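Tudor domain-containing protein 1 (PDB 5M9N) probably helps silence transposable elements in the male germline through the piRNA pathway, its Tudor domains binding Piwi proteins methylated on arginine. Local coordinates at residues M168-K180 / V191-V204. Residues are numbered along the deposited sequence; the frame is centred on the assembly and turned at random.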
loop_
_atom_site.group_PDB
_atom_site.type_symbol
_atom_site.label_atom_id
_atom_site.label_comp_id
_atom_site.label_asym_id
_atom_site.label_seq_id
_atom_site.Cartn_x
_atom_site.Cartn_y
_atom_site.Cartn_z
ATOM N N MET A 168 14.561 10.625 -0.475
ATOM C CA MET A 168 14.028 9.427 0.166
ATOM C C MET A 168 13.866 8.266 -0.824
ATOM O O MET A 168 14.229 7.126 -0.498
ATOM C CB MET A 168 12.681 9.698 0.863
ATOM C CG MET A 168 12.138 8.476 1.580
ATOM S SD MET A 168 10.594 8.776 2.490
ATOM C CE MET A 168 10.142 7.099 2.935
ATOM N N LYS A 169 13.289 8.553 -1.992
ATOM C CA LYS A 169 13.083 7.570 -3.046
ATOM C C LYS A 169 14.414 6.931 -3.472
ATOM O O LYS A 169 14.469 5.720 -3.707
ATOM C CB LYS A 169 12.416 8.198 -4.283
ATOM C CG LYS A 169 10.955 8.536 -4.113
ATOM C CD LYS A 169 10.579 9.582 -5.150
ATOM C CE LYS A 169 9.094 9.884 -5.172
ATOM N NZ LYS A 169 8.325 8.658 -5.471
ATOM N N LYS A 170 15.449 7.767 -3.552
ATOM C CA LYS A 170 16.814 7.373 -3.945
ATOM C C LYS A 170 17.441 6.478 -2.875
ATOM O O LYS A 170 18.099 5.505 -3.194
ATOM C CB LYS A 170 17.642 8.657 -4.147
ATOM C CG LYS A 170 19.083 8.540 -4.653
ATOM C CD LYS A 170 19.649 9.950 -4.919
ATOM C CE LYS A 170 20.869 9.994 -5.863
ATOM N NZ LYS A 170 22.181 9.698 -5.226
ATOM N N LEU A 171 17.226 6.772 -1.595
ATOM C CA LEU A 171 17.778 5.915 -0.543
ATOM C C LEU A 171 17.161 4.506 -0.473
ATOM O O LEU A 171 17.780 3.612 0.042
ATOM C CB LEU A 171 17.687 6.597 0.822
ATOM C CG LEU A 171 18.385 7.943 0.961
ATOM C CD1 LEU A 171 17.715 8.809 2.022
ATOM C CD2 LEU A 171 19.881 7.796 1.232
ATOM N N VAL A 172 15.932 4.321 -0.933
ATOM C CA VAL A 172 15.209 3.054 -0.754
ATOM C C VAL A 172 14.852 2.319 -2.031
ATOM O O VAL A 172 14.344 1.198 -1.959
ATOM C CB VAL A 172 13.891 3.232 0.081
ATOM C CG1 VAL A 172 14.214 3.853 1.438
ATOM C CG2 VAL A 172 12.854 4.059 -0.667
ATOM N N GLN A 173 15.105 2.927 -3.184
ATOM C CA GLN A 173 14.741 2.323 -4.481
ATOM C C GLN A 173 15.457 1.008 -4.743
ATOM O O GLN A 173 16.629 0.899 -4.414
ATOM C CB GLN A 173 15.087 3.248 -5.633
ATOM C CG GLN A 173 13.855 3.906 -6.203
ATOM C CD GLN A 173 14.201 4.861 -7.316
ATOM O OE1 GLN A 173 15.146 4.608 -8.076
ATOM N NE2 GLN A 173 13.428 5.959 -7.439
ATOM N N ASN A 174 14.739 0.046 -5.343
ATOM C CA ASN A 174 15.219 -1.318 -5.633
ATOM C C ASN A 174 16.065 -1.916 -4.545
ATOM O O ASN A 174 17.057 -2.595 -4.830
ATOM C CB ASN A 174 16.009 -1.348 -6.935
ATOM C CG ASN A 174 15.315 -0.604 -8.037
ATOM O OD1 ASN A 174 14.080 -0.624 -8.132
ATOM N ND2 ASN A 174 16.093 0.082 -8.870
ATOM N N LYS A 175 15.686 -1.656 -3.295
ATOM C CA LYS A 175 16.476 -2.100 -2.158
ATOM C C LYS A 175 15.618 -2.821 -1.143
ATOM O O LYS A 175 14.410 -2.526 -0.966
ATOM C CB LYS A 175 17.153 -0.925 -1.468
ATOM C CG LYS A 175 18.502 -0.533 -2.006
ATOM C CD LYS A 175 19.028 0.629 -1.188
ATOM C CE LYS A 175 20.520 0.775 -1.371
ATOM N NZ LYS A 175 21.033 2.024 -0.768
ATOM N N ILE A 176 16.287 -3.714 -0.424
ATOM C CA ILE A 176 15.693 -4.416 0.673
ATOM C C ILE A 176 16.044 -3.546 1.872
ATOM O O ILE A 176 17.200 -3.204 2.058
ATOM C CB ILE A 176 16.231 -5.862 0.880
ATOM C CG1 ILE A 176 16.443 -6.614 -0.440
ATOM C CG2 ILE A 176 15.241 -6.670 1.727
ATOM C CD1 ILE A 176 17.402 -7.794 -0.282
ATOM N N ILE A 177 15.037 -3.209 2.674
ATOM C CA ILE A 177 15.153 -2.288 3.776
ATOM C C ILE A 177 14.706 -3.028 5.000
ATOM O O ILE A 177 13.805 -3.840 4.931
ATOM C CB ILE A 177 14.223 -1.034 3.530
ATOM C CG1 ILE A 177 14.723 -0.286 2.297
ATOM C CG2 ILE A 177 14.185 -0.088 4.716
ATOM C CD1 ILE A 177 16.202 0.089 2.313
ATOM N N THR A 178 15.355 -2.769 6.122
ATOM C CA THR A 178 14.844 -3.204 7.411
ATOM C C THR A 178 13.842 -2.128 7.900
ATOM O O THR A 178 14.207 -0.966 8.091
ATOM C CB THR A 178 15.959 -3.425 8.436
ATOM O OG1 THR A 178 16.870 -4.419 7.925
ATOM C CG2 THR A 178 15.393 -3.887 9.740
ATOM N N VAL A 179 12.601 -2.530 8.096
ATOM C CA VAL A 179 11.544 -1.663 8.653
ATOM C C VAL A 179 11.395 -2.036 10.091
ATOM O O VAL A 179 11.162 -3.198 10.388
ATOM C CB VAL A 179 10.196 -1.935 7.948
ATOM C CG1 VAL A 179 9.086 -1.047 8.521
ATOM C CG2 VAL A 179 10.345 -1.706 6.470
ATOM N N LYS A 180 11.553 -1.071 10.986
ATOM C CA LYS A 180 11.400 -1.299 12.397
ATOM C C LYS A 180 10.230 -0.475 12.917
ATOM O O LYS A 180 10.249 0.736 12.759
ATOM C CB LYS A 180 12.707 -0.885 13.083
ATOM C CG LYS A 180 12.725 -1.045 14.587
ATOM C CD LYS A 180 14.136 -0.799 15.058
ATOM C CE LYS A 180 14.250 -0.425 16.511
ATOM N NZ LYS A 180 15.383 0.519 16.710
ATOM N N VAL A 191 7.743 4.141 11.853
ATOM C CA VAL A 191 8.846 3.170 11.598
ATOM C C VAL A 191 10.178 3.866 11.415
ATOM O O VAL A 191 10.235 5.063 11.095
ATOM C CB VAL A 191 8.590 2.316 10.312
ATOM C CG1 VAL A 191 7.391 1.387 10.454
ATOM C CG2 VAL A 191 8.514 3.181 9.081
ATOM N N GLU A 192 11.261 3.117 11.638
ATOM C CA GLU A 192 12.574 3.504 11.147
ATOM C C GLU A 192 12.833 2.677 9.925
ATOM O O GLU A 192 12.406 1.525 9.866
ATOM C CB GLU A 192 13.665 3.191 12.169
ATOM C CG GLU A 192 13.869 4.245 13.225
ATOM C CD GLU A 192 14.717 3.739 14.363
ATOM O OE1 GLU A 192 15.319 2.664 14.229
ATOM O OE2 GLU A 192 14.777 4.405 15.408
ATOM N N LEU A 193 13.518 3.259 8.951
ATOM C CA LEU A 193 13.932 2.564 7.740
ATOM C C LEU A 193 15.453 2.497 7.747
ATOM O O LEU A 193 16.097 3.534 7.747
ATOM C CB LEU A 193 13.510 3.325 6.510
ATOM C CG LEU A 193 12.002 3.506 6.248
ATOM C CD1 LEU A 193 11.836 4.209 4.921
ATOM C CD2 LEU A 193 11.295 2.172 6.277
ATOM N N ILE A 194 16.003 1.282 7.701
ATOM C CA ILE A 194 17.444 1.089 7.900
ATOM C C ILE A 194 17.968 0.208 6.787
ATOM O O ILE A 194 17.515 -0.910 6.609
ATOM C CB ILE A 194 17.735 0.439 9.265
ATOM C CG1 ILE A 194 17.162 1.305 10.403
ATOM C CG2 ILE A 194 19.237 0.282 9.500
ATOM C CD1 ILE A 194 16.878 0.528 11.668
ATOM N N ASP A 195 18.907 0.739 6.020
ATOM C CA ASP A 195 19.505 -0.014 4.967
ATOM C C ASP A 195 20.776 -0.640 5.590
ATOM O O ASP A 195 21.710 0.059 5.953
ATOM C CB ASP A 195 19.823 0.859 3.772
ATOM C CG ASP A 195 20.517 0.080 2.628
ATOM O OD1 ASP A 195 20.607 -1.196 2.679
ATOM O OD2 ASP A 195 21.007 0.762 1.703
ATOM N N LYS A 196 20.724 -1.947 5.753
ATOM C CA LYS A 196 21.815 -2.722 6.338
ATOM C C LYS A 196 22.829 -3.251 5.302
ATOM O O LYS A 196 23.710 -4.076 5.639
ATOM C CB LYS A 196 21.209 -3.847 7.157
ATOM C CG LYS A 196 20.463 -3.321 8.371
ATOM C CD LYS A 196 20.002 -4.457 9.260
ATOM C CE LYS A 196 19.600 -3.928 10.620
ATOM N NZ LYS A 196 18.833 -4.955 11.383
ATOM N N SER A 197 22.696 -2.801 4.053
ATOM C CA SER A 197 23.564 -3.213 2.951
ATOM C C SER A 197 24.817 -2.352 2.871
ATOM O O SER A 197 25.692 -2.653 2.082
ATOM C CB SER A 197 22.813 -3.139 1.611
ATOM O OG SER A 197 21.682 -4.006 1.593
ATOM N N GLU A 198 24.873 -1.264 3.643
ATOM C CA GLU A 198 26.091 -0.452 3.806
ATOM C C GLU A 198 26.653 -0.745 5.184
ATOM O O GLU A 198 25.933 -0.755 6.175
ATOM C CB GLU A 198 25.795 1.059 3.667
ATOM C CG GLU A 198 24.813 1.444 2.557
ATOM C CD GLU A 198 25.124 0.824 1.194
ATOM O OE1 GLU A 198 26.281 0.950 0.716
ATOM O OE2 GLU A 198 24.191 0.232 0.597
ATOM N N THR A 199 27.953 -0.987 5.254
ATOM C CA THR A 199 28.515 -1.609 6.458
ATOM C C THR A 199 28.443 -0.698 7.704
ATOM O O THR A 199 28.272 -1.227 8.815
ATOM C CB THR A 199 29.914 -2.198 6.211
ATOM O OG1 THR A 199 30.796 -1.174 5.731
ATOM C CG2 THR A 199 29.831 -3.348 5.176
ATOM N N PRO A 200 28.572 0.646 7.533
ATOM C CA PRO A 200 27.968 1.506 8.557
ATOM C C PRO A 200 26.469 1.647 8.189
ATOM O O PRO A 200 26.173 2.101 7.078
ATOM C CB PRO A 200 28.720 2.822 8.409
ATOM C CG PRO A 200 29.239 2.829 7.012
ATOM C CD PRO A 200 29.405 1.408 6.579
ATOM N N HIS A 201 25.557 1.193 9.059
ATOM C CA HIS A 201 24.118 1.178 8.715
ATOM C C HIS A 201 23.629 2.630 8.577
ATOM O O HIS A 201 24.070 3.516 9.325
ATOM C CB HIS A 201 23.242 0.486 9.781
ATOM C CG HIS A 201 23.365 -1.002 9.836
ATOM N ND1 HIS A 201 22.801 -1.746 10.854
ATOM C CD2 HIS A 201 24.015 -1.886 9.039
ATOM C CE1 HIS A 201 23.092 -3.022 10.676
ATOM N NE2 HIS A 201 23.817 -3.134 9.575
ATOM N N VAL A 202 22.700 2.844 7.641
ATOM C CA VAL A 202 22.184 4.169 7.323
ATOM C C VAL A 202 20.651 4.222 7.552
ATOM O O VAL A 202 19.903 3.380 7.041
ATOM C CB VAL A 202 22.595 4.623 5.895
ATOM C CG1 VAL A 202 24.122 4.526 5.708
ATOM C CG2 VAL A 202 21.911 3.818 4.808
ATOM N N SER A 203 20.240 5.181 8.392
ATOM C CA SER A 203 18.845 5.436 8.743
ATOM C C SER A 203 18.360 6.418 7.730
ATOM O O SER A 203 19.071 7.377 7.426
ATOM C CB SER A 203 18.768 6.067 10.136
ATOM O OG SER A 203 17.448 6.320 10.583
ATOM N N VAL A 204 17.154 6.187 7.192
ATOM C CA VAL A 204 16.617 7.113 6.233
ATOM C C VAL A 204 16.370 8.437 6.957
ATOM O O VAL A 204 16.654 9.468 6.394
ATOM C CB VAL A 204 15.357 6.561 5.510
ATOM C CG1 VAL A 204 14.728 7.608 4.592
ATOM C CG2 VAL A 204 15.727 5.322 4.697
#
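Lys175 reaches across to Asp195 at the open end of the hairpin of strands 177-184 and 189-195. Its CB leaves the turn that follows helix 162-172 and points at the partner segment; beyond CG the chain runs extended. Lys175 CD passes Asp195 OD2 at 3.5 Å, and CE comes closer. Lys175 NZ ends 2.8 Å from Asp195 OD2 in a salt bridge, meeting that oxygen nearly along its C-O bond. Glu198 OE2 adds a long salt bridge to Lys175 NZ, 3.9 Å. With CG anti to the backbone N (chi1 178°), the Asp195 carboxylate is carried toward Lys175, and its other oxygen, OD1, takes the backbone N of Ser197 from above the carboxylate plane, closing an Asx turn.

From here the two strands run antiparallel. Thr178 and Ile194 exchange two backbone bonds, as do Lys180 and Glu192, while Val179 and Leu193 form the non-hydrogen-bonded pair between them. Lys180 NZ makes a salt bridge to Glu192 OE1, 3.3 Å, from above the carboxylate plane. On the face of Val179 and Leu193, Val179 CG1 packs 3.5 Å from Val191 CG1, and Met168 CE lies 3.9 Å from Leu193 CD1. Val204 fits against helix 162-172, Val204 CG2 lying 3.9 Å from Val172 CG1. Phe50 of strand 49-54 extends this apolar layer, touching Met168, Val191 and Leu193.

The chemistry is thus divided: aliphatic packing joins helix to sheet in this part of the extended Tudor domain, while a lysine and a backbone amide on the Asp195 carboxylate probably favour its charged form and tie the two turns together.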